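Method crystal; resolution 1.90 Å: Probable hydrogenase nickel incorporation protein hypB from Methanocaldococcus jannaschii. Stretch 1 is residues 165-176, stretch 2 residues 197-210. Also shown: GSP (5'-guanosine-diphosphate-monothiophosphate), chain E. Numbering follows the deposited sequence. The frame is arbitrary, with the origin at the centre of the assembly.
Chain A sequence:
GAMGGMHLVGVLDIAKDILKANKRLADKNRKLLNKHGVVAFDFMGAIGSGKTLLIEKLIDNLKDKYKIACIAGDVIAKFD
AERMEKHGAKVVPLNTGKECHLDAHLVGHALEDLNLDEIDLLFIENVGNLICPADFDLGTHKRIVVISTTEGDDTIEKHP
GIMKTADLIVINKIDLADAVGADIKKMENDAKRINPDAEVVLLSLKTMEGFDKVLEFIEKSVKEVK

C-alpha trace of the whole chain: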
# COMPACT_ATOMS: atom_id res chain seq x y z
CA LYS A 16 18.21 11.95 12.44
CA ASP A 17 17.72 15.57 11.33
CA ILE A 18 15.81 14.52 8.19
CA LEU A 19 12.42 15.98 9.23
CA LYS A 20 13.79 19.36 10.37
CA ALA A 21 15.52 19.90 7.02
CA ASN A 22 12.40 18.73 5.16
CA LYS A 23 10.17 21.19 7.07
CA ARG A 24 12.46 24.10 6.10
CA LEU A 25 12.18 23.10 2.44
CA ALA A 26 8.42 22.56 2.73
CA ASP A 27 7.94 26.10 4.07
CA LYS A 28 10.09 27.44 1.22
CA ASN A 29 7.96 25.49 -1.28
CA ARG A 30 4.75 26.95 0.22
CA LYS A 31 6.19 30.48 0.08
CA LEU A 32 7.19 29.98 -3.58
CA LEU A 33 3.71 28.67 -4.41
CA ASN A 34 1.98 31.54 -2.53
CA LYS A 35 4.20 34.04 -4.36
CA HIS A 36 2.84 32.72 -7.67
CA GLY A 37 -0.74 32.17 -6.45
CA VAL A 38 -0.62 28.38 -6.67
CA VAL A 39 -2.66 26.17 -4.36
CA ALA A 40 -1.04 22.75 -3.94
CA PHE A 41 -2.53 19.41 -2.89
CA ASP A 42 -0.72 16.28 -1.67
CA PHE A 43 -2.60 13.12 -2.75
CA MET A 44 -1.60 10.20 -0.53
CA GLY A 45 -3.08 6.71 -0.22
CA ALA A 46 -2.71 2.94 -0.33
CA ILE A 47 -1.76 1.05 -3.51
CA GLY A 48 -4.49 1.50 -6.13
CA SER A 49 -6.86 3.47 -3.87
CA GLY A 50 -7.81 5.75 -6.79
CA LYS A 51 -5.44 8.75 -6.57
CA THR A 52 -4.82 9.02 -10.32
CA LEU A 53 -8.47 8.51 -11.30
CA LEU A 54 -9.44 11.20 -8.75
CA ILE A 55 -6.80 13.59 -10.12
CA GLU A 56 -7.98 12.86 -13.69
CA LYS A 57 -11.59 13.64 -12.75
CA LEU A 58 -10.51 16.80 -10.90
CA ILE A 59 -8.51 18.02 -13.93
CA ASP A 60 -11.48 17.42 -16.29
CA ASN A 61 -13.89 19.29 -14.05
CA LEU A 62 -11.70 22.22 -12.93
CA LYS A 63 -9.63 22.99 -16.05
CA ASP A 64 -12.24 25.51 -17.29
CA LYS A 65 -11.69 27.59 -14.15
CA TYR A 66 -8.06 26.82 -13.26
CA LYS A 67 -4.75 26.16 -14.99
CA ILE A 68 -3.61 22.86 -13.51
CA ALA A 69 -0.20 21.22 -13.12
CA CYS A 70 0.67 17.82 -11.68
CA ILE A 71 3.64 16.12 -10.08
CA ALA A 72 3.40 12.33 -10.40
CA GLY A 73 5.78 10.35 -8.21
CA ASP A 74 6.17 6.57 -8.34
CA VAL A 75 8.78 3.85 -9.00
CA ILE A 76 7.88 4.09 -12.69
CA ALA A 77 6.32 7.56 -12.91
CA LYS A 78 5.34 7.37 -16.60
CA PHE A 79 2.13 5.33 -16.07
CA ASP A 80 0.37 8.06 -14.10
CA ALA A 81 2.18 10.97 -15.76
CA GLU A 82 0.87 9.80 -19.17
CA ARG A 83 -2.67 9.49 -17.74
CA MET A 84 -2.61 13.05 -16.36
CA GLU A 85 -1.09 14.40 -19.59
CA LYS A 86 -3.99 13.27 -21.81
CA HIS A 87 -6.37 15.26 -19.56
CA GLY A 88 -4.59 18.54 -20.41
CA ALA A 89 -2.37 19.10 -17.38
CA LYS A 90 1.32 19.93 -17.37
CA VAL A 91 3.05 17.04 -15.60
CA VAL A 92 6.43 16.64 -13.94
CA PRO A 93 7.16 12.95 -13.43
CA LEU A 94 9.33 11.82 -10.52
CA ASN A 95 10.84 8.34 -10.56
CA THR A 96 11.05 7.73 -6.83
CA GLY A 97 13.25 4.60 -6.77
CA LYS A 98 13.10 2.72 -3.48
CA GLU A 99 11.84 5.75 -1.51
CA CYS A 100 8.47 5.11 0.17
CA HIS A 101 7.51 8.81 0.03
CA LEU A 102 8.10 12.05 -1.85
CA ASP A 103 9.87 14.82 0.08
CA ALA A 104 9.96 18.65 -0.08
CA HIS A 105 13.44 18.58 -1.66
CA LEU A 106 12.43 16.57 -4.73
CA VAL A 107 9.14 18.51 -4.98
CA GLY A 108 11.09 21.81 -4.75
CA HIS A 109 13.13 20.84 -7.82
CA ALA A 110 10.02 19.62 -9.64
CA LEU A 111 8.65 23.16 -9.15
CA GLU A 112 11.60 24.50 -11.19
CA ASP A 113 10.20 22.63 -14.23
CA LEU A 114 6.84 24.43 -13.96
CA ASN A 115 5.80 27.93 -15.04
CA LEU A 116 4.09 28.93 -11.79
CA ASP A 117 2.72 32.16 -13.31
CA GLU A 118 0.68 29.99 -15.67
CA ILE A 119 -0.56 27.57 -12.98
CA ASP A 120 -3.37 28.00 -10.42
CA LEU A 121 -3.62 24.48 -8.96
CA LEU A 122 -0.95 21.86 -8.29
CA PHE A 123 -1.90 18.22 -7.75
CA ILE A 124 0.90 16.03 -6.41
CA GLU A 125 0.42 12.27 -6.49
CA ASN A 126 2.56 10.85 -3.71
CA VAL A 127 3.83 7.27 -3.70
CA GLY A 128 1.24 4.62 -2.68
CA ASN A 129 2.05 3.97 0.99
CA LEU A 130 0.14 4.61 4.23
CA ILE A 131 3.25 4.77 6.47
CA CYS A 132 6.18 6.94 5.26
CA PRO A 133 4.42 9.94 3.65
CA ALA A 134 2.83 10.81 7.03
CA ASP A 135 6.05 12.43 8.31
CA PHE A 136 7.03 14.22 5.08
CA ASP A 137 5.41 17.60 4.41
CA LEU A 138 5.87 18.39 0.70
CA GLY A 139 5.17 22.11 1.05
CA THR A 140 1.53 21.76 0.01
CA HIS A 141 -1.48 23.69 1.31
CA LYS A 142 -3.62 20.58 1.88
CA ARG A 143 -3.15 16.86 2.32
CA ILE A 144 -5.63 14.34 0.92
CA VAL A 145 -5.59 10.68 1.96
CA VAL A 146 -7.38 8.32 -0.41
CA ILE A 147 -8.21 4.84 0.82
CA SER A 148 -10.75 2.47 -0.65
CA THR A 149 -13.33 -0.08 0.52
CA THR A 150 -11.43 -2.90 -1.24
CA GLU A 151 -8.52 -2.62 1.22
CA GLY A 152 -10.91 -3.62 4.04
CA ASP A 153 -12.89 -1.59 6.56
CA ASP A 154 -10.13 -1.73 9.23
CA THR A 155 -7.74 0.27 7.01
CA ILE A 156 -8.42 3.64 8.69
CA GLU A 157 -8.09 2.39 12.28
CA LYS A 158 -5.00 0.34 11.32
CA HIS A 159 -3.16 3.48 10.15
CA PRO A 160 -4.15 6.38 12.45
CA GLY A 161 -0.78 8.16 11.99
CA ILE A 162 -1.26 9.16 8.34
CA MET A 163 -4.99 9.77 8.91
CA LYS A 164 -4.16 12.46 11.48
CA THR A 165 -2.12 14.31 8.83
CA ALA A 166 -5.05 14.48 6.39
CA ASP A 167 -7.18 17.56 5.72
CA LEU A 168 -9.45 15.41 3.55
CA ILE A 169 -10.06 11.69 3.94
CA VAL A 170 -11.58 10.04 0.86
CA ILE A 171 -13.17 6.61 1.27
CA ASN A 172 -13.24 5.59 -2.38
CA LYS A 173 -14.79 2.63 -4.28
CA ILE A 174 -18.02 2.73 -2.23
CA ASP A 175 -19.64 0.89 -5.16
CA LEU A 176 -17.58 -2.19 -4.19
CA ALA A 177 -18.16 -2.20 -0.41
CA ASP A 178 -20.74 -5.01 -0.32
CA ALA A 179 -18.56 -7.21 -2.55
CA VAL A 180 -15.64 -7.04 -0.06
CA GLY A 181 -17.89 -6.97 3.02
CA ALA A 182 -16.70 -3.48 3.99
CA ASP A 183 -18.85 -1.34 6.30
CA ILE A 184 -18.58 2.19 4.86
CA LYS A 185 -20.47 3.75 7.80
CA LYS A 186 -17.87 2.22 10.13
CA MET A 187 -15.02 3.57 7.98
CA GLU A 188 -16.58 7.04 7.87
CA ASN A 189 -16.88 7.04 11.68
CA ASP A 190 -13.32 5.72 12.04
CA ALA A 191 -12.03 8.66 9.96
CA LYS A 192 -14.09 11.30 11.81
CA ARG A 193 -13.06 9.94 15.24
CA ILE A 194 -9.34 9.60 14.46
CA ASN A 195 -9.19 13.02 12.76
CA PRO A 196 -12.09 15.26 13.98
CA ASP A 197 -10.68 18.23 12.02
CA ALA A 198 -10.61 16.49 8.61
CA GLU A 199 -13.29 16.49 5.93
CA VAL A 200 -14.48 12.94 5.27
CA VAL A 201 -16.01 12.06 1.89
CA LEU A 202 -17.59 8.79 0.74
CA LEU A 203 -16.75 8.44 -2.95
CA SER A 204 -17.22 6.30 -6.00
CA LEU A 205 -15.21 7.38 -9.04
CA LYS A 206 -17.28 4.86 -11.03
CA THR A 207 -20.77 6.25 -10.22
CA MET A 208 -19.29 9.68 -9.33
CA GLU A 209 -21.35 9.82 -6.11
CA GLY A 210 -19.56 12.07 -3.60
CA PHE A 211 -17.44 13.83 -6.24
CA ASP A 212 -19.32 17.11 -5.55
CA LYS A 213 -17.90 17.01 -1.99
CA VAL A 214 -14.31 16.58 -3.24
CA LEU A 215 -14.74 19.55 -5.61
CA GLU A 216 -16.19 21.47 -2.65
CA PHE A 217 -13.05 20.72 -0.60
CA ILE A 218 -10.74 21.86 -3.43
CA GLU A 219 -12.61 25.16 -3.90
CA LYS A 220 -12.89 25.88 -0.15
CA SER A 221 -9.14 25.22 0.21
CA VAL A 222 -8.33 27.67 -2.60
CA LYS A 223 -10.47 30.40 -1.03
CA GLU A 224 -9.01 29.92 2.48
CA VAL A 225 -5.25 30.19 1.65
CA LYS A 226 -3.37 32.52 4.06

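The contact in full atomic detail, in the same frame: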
# COMPACT_ATOMS: atom_id res chain seq x y z
N THR A 165 -2.80 13.28 9.63
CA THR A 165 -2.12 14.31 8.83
C THR A 165 -3.00 14.80 7.67
O THR A 165 -2.65 15.75 6.98
CB THR A 165 -0.74 13.82 8.29
OG1 THR A 165 -0.93 12.89 7.21
CG2 THR A 165 0.07 13.16 9.40
N ALA A 166 -4.16 14.17 7.50
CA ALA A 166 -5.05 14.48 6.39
C ALA A 166 -5.97 15.66 6.69
O ALA A 166 -6.47 15.81 7.81
CB ALA A 166 -5.88 13.26 6.01
N ASP A 167 -6.18 16.50 5.68
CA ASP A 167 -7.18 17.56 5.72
C ASP A 167 -8.48 17.04 5.10
O ASP A 167 -9.58 17.49 5.45
CB ASP A 167 -6.68 18.78 4.95
CG ASP A 167 -5.43 19.38 5.57
OD1 ASP A 167 -5.52 19.91 6.70
OD2 ASP A 167 -4.36 19.32 4.94
N LEU A 168 -8.33 16.11 4.16
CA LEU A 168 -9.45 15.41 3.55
C LEU A 168 -9.16 13.92 3.54
O LEU A 168 -8.09 13.49 3.11
CB LEU A 168 -9.71 15.91 2.12
CG LEU A 168 -10.71 15.11 1.28
CD1 LEU A 168 -12.14 15.24 1.81
CD2 LEU A 168 -10.65 15.50 -0.20
N ILE A 169 -10.13 13.14 4.02
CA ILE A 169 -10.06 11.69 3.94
C ILE A 169 -11.14 11.21 2.97
O ILE A 169 -12.34 11.45 3.17
CB ILE A 169 -10.18 11.02 5.32
CG1 ILE A 169 -8.99 11.43 6.20
CG2 ILE A 169 -10.24 9.50 5.19
CD1 ILE A 169 -9.18 11.23 7.70
N VAL A 170 -10.69 10.57 1.89
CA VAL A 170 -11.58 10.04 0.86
C VAL A 170 -11.67 8.52 1.00
O VAL A 170 -10.66 7.81 0.93
CB VAL A 170 -11.08 10.41 -0.56
CG1 VAL A 170 -11.98 9.80 -1.63
CG2 VAL A 170 -11.03 11.93 -0.71
N ILE A 171 -12.88 8.04 1.25
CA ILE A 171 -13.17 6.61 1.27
C ILE A 171 -13.77 6.30 -0.09
O ILE A 171 -14.96 6.54 -0.35
CB ILE A 171 -14.12 6.23 2.44
CG1 ILE A 171 -13.48 6.63 3.78
CG2 ILE A 171 -14.43 4.74 2.42
CD1 ILE A 171 -14.47 6.87 4.91
N ASN A 172 -12.91 5.80 -0.98
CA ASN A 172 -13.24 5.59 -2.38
C ASN A 172 -13.75 4.16 -2.63
O ASN A 172 -13.68 3.30 -1.74
CB ASN A 172 -12.01 5.90 -3.26
CG ASN A 172 -12.33 5.96 -4.74
OD1 ASN A 172 -11.53 5.51 -5.58
ND2 ASN A 172 -13.50 6.49 -5.09
N LYS A 173 -14.26 3.93 -3.84
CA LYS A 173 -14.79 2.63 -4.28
C LYS A 173 -15.98 2.16 -3.43
O LYS A 173 -16.12 0.97 -3.15
CB LYS A 173 -13.70 1.54 -4.31
CG LYS A 173 -12.50 1.87 -5.19
CD LYS A 173 -11.51 0.71 -5.24
CE LYS A 173 -10.16 1.17 -5.75
NZ LYS A 173 -9.06 0.27 -5.26
N ILE A 174 -16.85 3.10 -3.04
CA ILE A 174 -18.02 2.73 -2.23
C ILE A 174 -18.97 1.80 -2.98
O ILE A 174 -19.75 1.07 -2.37
CB ILE A 174 -18.78 3.97 -1.64
CG1 ILE A 174 -19.36 4.86 -2.75
CG2 ILE A 174 -17.88 4.72 -0.65
CD1 ILE A 174 -20.31 5.95 -2.25
N ASP A 175 -18.86 1.80 -4.31
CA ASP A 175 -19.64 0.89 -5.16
C ASP A 175 -19.24 -0.58 -4.98
O ASP A 175 -19.99 -1.47 -5.39
CB ASP A 175 -19.56 1.32 -6.63
CG ASP A 175 -18.14 1.34 -7.17
OD1 ASP A 175 -17.35 2.23 -6.79
OD2 ASP A 175 -17.82 0.47 -8.00
N LEU A 176 -18.10 -0.83 -4.36
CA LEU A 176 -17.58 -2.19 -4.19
C LEU A 176 -17.63 -2.71 -2.74
O LEU A 176 -17.15 -3.81 -2.46
CB LEU A 176 -16.14 -2.28 -4.72
CG LEU A 176 -15.88 -1.80 -6.14
CD1 LEU A 176 -14.39 -1.82 -6.45
CD2 LEU A 176 -16.65 -2.62 -7.15
N ASP A 197 -10.84 16.98 12.78
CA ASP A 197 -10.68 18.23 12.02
C ASP A 197 -10.76 18.04 10.50
O ASP A 197 -10.96 19.00 9.77
CB ASP A 197 -9.36 18.92 12.40
CG ASP A 197 -9.34 19.39 13.85
OD1 ASP A 197 -10.42 19.62 14.44
OD2 ASP A 197 -8.23 19.54 14.40
N ALA A 198 -10.61 16.79 10.04
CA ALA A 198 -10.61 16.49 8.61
C ALA A 198 -12.01 16.47 7.99
O ALA A 198 -12.99 16.21 8.68
CB ALA A 198 -9.92 15.15 8.36
N GLU A 199 -12.08 16.77 6.70
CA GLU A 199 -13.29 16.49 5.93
C GLU A 199 -13.25 15.02 5.55
O GLU A 199 -12.19 14.49 5.21
CB GLU A 199 -13.37 17.37 4.67
CG GLU A 199 -13.64 18.85 4.95
CD GLU A 199 -14.91 19.08 5.77
OE1 GLU A 199 -15.99 18.61 5.34
OE2 GLU A 199 -14.82 19.71 6.84
N VAL A 200 -14.40 14.35 5.63
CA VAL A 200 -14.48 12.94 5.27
C VAL A 200 -15.54 12.76 4.19
O VAL A 200 -16.70 13.11 4.37
CB VAL A 200 -14.79 12.04 6.51
CG1 VAL A 200 -14.85 10.57 6.10
CG2 VAL A 200 -13.73 12.23 7.60
N VAL A 201 -15.13 12.21 3.05
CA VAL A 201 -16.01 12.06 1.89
C VAL A 201 -16.10 10.59 1.46
O VAL A 201 -15.08 9.92 1.29
CB VAL A 201 -15.54 12.95 0.71
CG1 VAL A 201 -16.35 12.69 -0.56
CG2 VAL A 201 -15.61 14.43 1.09
N LEU A 202 -17.33 10.11 1.32
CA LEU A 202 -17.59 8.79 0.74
C LEU A 202 -17.71 8.97 -0.78
O LEU A 202 -18.51 9.77 -1.26
CB LEU A 202 -18.85 8.16 1.33
CG LEU A 202 -18.78 7.79 2.82
CD1 LEU A 202 -20.17 7.47 3.37
CD2 LEU A 202 -17.82 6.63 3.07
N LEU A 203 -16.90 8.22 -1.51
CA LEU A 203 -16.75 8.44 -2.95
C LEU A 203 -16.81 7.17 -3.77
O LEU A 203 -16.31 6.12 -3.36
CB LEU A 203 -15.43 9.18 -3.23
CG LEU A 203 -15.08 9.53 -4.69
CD1 LEU A 203 -16.05 10.55 -5.27
CD2 LEU A 203 -13.65 10.02 -4.82
N SER A 204 -17.43 7.27 -4.94
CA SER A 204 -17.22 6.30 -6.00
C SER A 204 -16.84 7.06 -7.26
O SER A 204 -17.61 7.88 -7.74
CB SER A 204 -18.47 5.47 -6.27
OG SER A 204 -18.27 4.66 -7.42
N LEU A 205 -15.64 6.79 -7.78
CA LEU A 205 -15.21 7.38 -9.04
C LEU A 205 -15.80 6.65 -10.25
O LEU A 205 -15.57 7.05 -11.39
CB LEU A 205 -13.68 7.44 -9.11
CG LEU A 205 -13.06 8.49 -8.18
CD1 LEU A 205 -11.57 8.26 -8.00
CD2 LEU A 205 -13.35 9.92 -8.68
N LYS A 206 -16.54 5.57 -9.99
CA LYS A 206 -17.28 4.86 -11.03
C LYS A 206 -18.67 5.50 -11.23
O LYS A 206 -19.01 5.87 -12.35
CB LYS A 206 -17.40 3.37 -10.68
CG LYS A 206 -18.07 2.50 -11.74
CD LYS A 206 -17.92 1.03 -11.37
CE LYS A 206 -18.27 0.10 -12.53
NZ LYS A 206 -17.89 -1.31 -12.20
N THR A 207 -19.44 5.63 -10.15
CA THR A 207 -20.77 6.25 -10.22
C THR A 207 -20.69 7.77 -10.11
O THR A 207 -21.64 8.48 -10.48
CB THR A 207 -21.70 5.75 -9.09
OG1 THR A 207 -21.25 6.29 -7.84
CG2 THR A 207 -21.73 4.22 -9.03
N MET A 208 -19.56 8.25 -9.60
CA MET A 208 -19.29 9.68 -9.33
C MET A 208 -20.02 10.25 -8.10
O MET A 208 -19.91 11.45 -7.82
CB MET A 208 -19.47 10.56 -10.57
CG MET A 208 -18.50 10.24 -11.71
SD MET A 208 -16.75 10.46 -11.26
CE MET A 208 -16.60 12.24 -11.28
N GLU A 209 -20.71 9.40 -7.35
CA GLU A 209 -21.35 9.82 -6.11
C GLU A 209 -20.28 10.29 -5.11
O GLU A 209 -19.30 9.59 -4.86
CB GLU A 209 -22.19 8.70 -5.49
CG GLU A 209 -22.96 9.17 -4.26
CD GLU A 209 -23.75 8.07 -3.55
OE1 GLU A 209 -23.79 6.93 -4.04
OE2 GLU A 209 -24.33 8.37 -2.49
N GLY A 210 -20.49 11.48 -4.56
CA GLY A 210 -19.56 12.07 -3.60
C GLY A 210 -18.53 13.00 -4.22
O GLY A 210 -17.84 13.73 -3.51
PG GSP E . -1.26 3.78 -7.79
O3B GSP E . -2.86 3.62 -7.82
S1G GSP E . -0.68 3.57 -6.18
O2G GSP E . -0.71 2.68 -8.71
O3G GSP E . -0.88 5.16 -8.35
PB GSP E . -3.91 4.85 -7.71
O1B GSP E . -4.20 5.09 -6.28
O2B GSP E . -3.47 6.06 -8.43
PA GSP E . -5.86 4.27 -9.79
O1A GSP E . -6.42 5.61 -10.08
O2A GSP E . -4.87 3.85 -10.81
O3A GSP E . -5.25 4.18 -8.30
O5' GSP E . -7.08 3.24 -9.65
C5' GSP E . -6.86 1.88 -9.33
C4' GSP E . -7.98 1.02 -9.92
O4' GSP E . -9.19 1.24 -9.22
C3' GSP E . -8.26 1.33 -11.38
O3' GSP E . -8.52 0.08 -11.99
C2' GSP E . -9.52 2.17 -11.35
O2' GSP E . -10.32 1.98 -12.49
C1' GSP E . -10.22 1.63 -10.12
N9 GSP E . -11.07 2.57 -9.38
C8 GSP E . -10.73 3.78 -8.82
N7 GSP E . -11.81 4.27 -8.18
C5 GSP E . -12.84 3.40 -8.31
C6 GSP E . -14.15 3.40 -7.86
O6 GSP E . -14.58 4.35 -7.20
N1 GSP E . -14.97 2.33 -8.15
C2 GSP E . -14.49 1.26 -8.90
N2 GSP E . -15.29 0.24 -9.18
N3 GSP E . -13.18 1.26 -9.34
C4 GSP E . -12.37 2.32 -9.05
O HOH W 1 -9.84 19.85 6.81
O HOH W 2 -19.41 -1.23 -9.43

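The apolar centre of this contact is built by two neighbouring parallel strands, 168-172 and 199-202, whose side chains alternate between the two faces of the sheet. L168, V170 and V201 share one face. There L168 CD1 reaches V201 CG2 at 3.6 Å, and one step further V170 CG1 meets L203 CD2 at 3.6 Å, so the leucine just past the strand continues the same apolar row. I169, I171, V200 and L202 occupy the other face, where I171 CD1 lies 3.9 Å from V200 CG1 and I171 CB 3.8 Å from L202 CD2. At the start of that row the small A198 receives the end of I169, CD1 to CB 4.0 Å. Branched and leucine side chains dominate both faces, and contacts fall on diagonal as well as directly paired neighbours; E199, on the face of L168, V170 and V201, lays its CB 3.8 Å from L168 CD1 and turns its end away.

The backbone sets this spacing. The strand axes cross at only 16° and approach to 4.7 Å, and the hydrogen bonds run as a regular parallel ladder in which I169 and I171 each use both N and O. I169 N donates to E199 O (2.7 Å) while I169 O accepts from V201 N (2.9 Å); I171 N then donates to V201 O (2.9 Å) and I171 O accepts from L203 N (2.8 Å). D167 O opens the ladder by accepting E199 N at 2.9 Å, and it also takes a hydrogen bond from a water at 2.7 Å that reaches D197 O.

Beyond the strands, L203 O receives I174 N at 3.1 Å, tying the 3-10 segment 174-176 to the second stretch. I174 points toward that stretch and covers L202 and S204, its CG1 3.7 Å from S204 CB.

The polar edge follows immediately. S204 OG donates to D175 OD1 at 2.7 Å and accepts T207 N at 3.1 Å, so one hydroxyl both steadies the aspartate and pins its own loop. With its carboxylate held, D175 reads the guanine of the bound nucleotide: GSP N1 donates to D175 OD1 (2.7 Å) and GSP N2 to D175 OD2 (2.8 Å). From the other stretch L205 N donates to GSP O6 at 2.7 Å, so both stretches contribute to base recognition. K206 lays its aliphatic chain beside the acid, CD 3.4 Å from D175 OD2; its NZ is 4.6 Å from that oxygen, too far for a salt bridge, and a water links the two charges instead. The rule is legible: apolar pairing and a parallel ladder fix the strands, and the 3-10 segment and the loop that follow the strands carry the polar groups that bind the nucleotide.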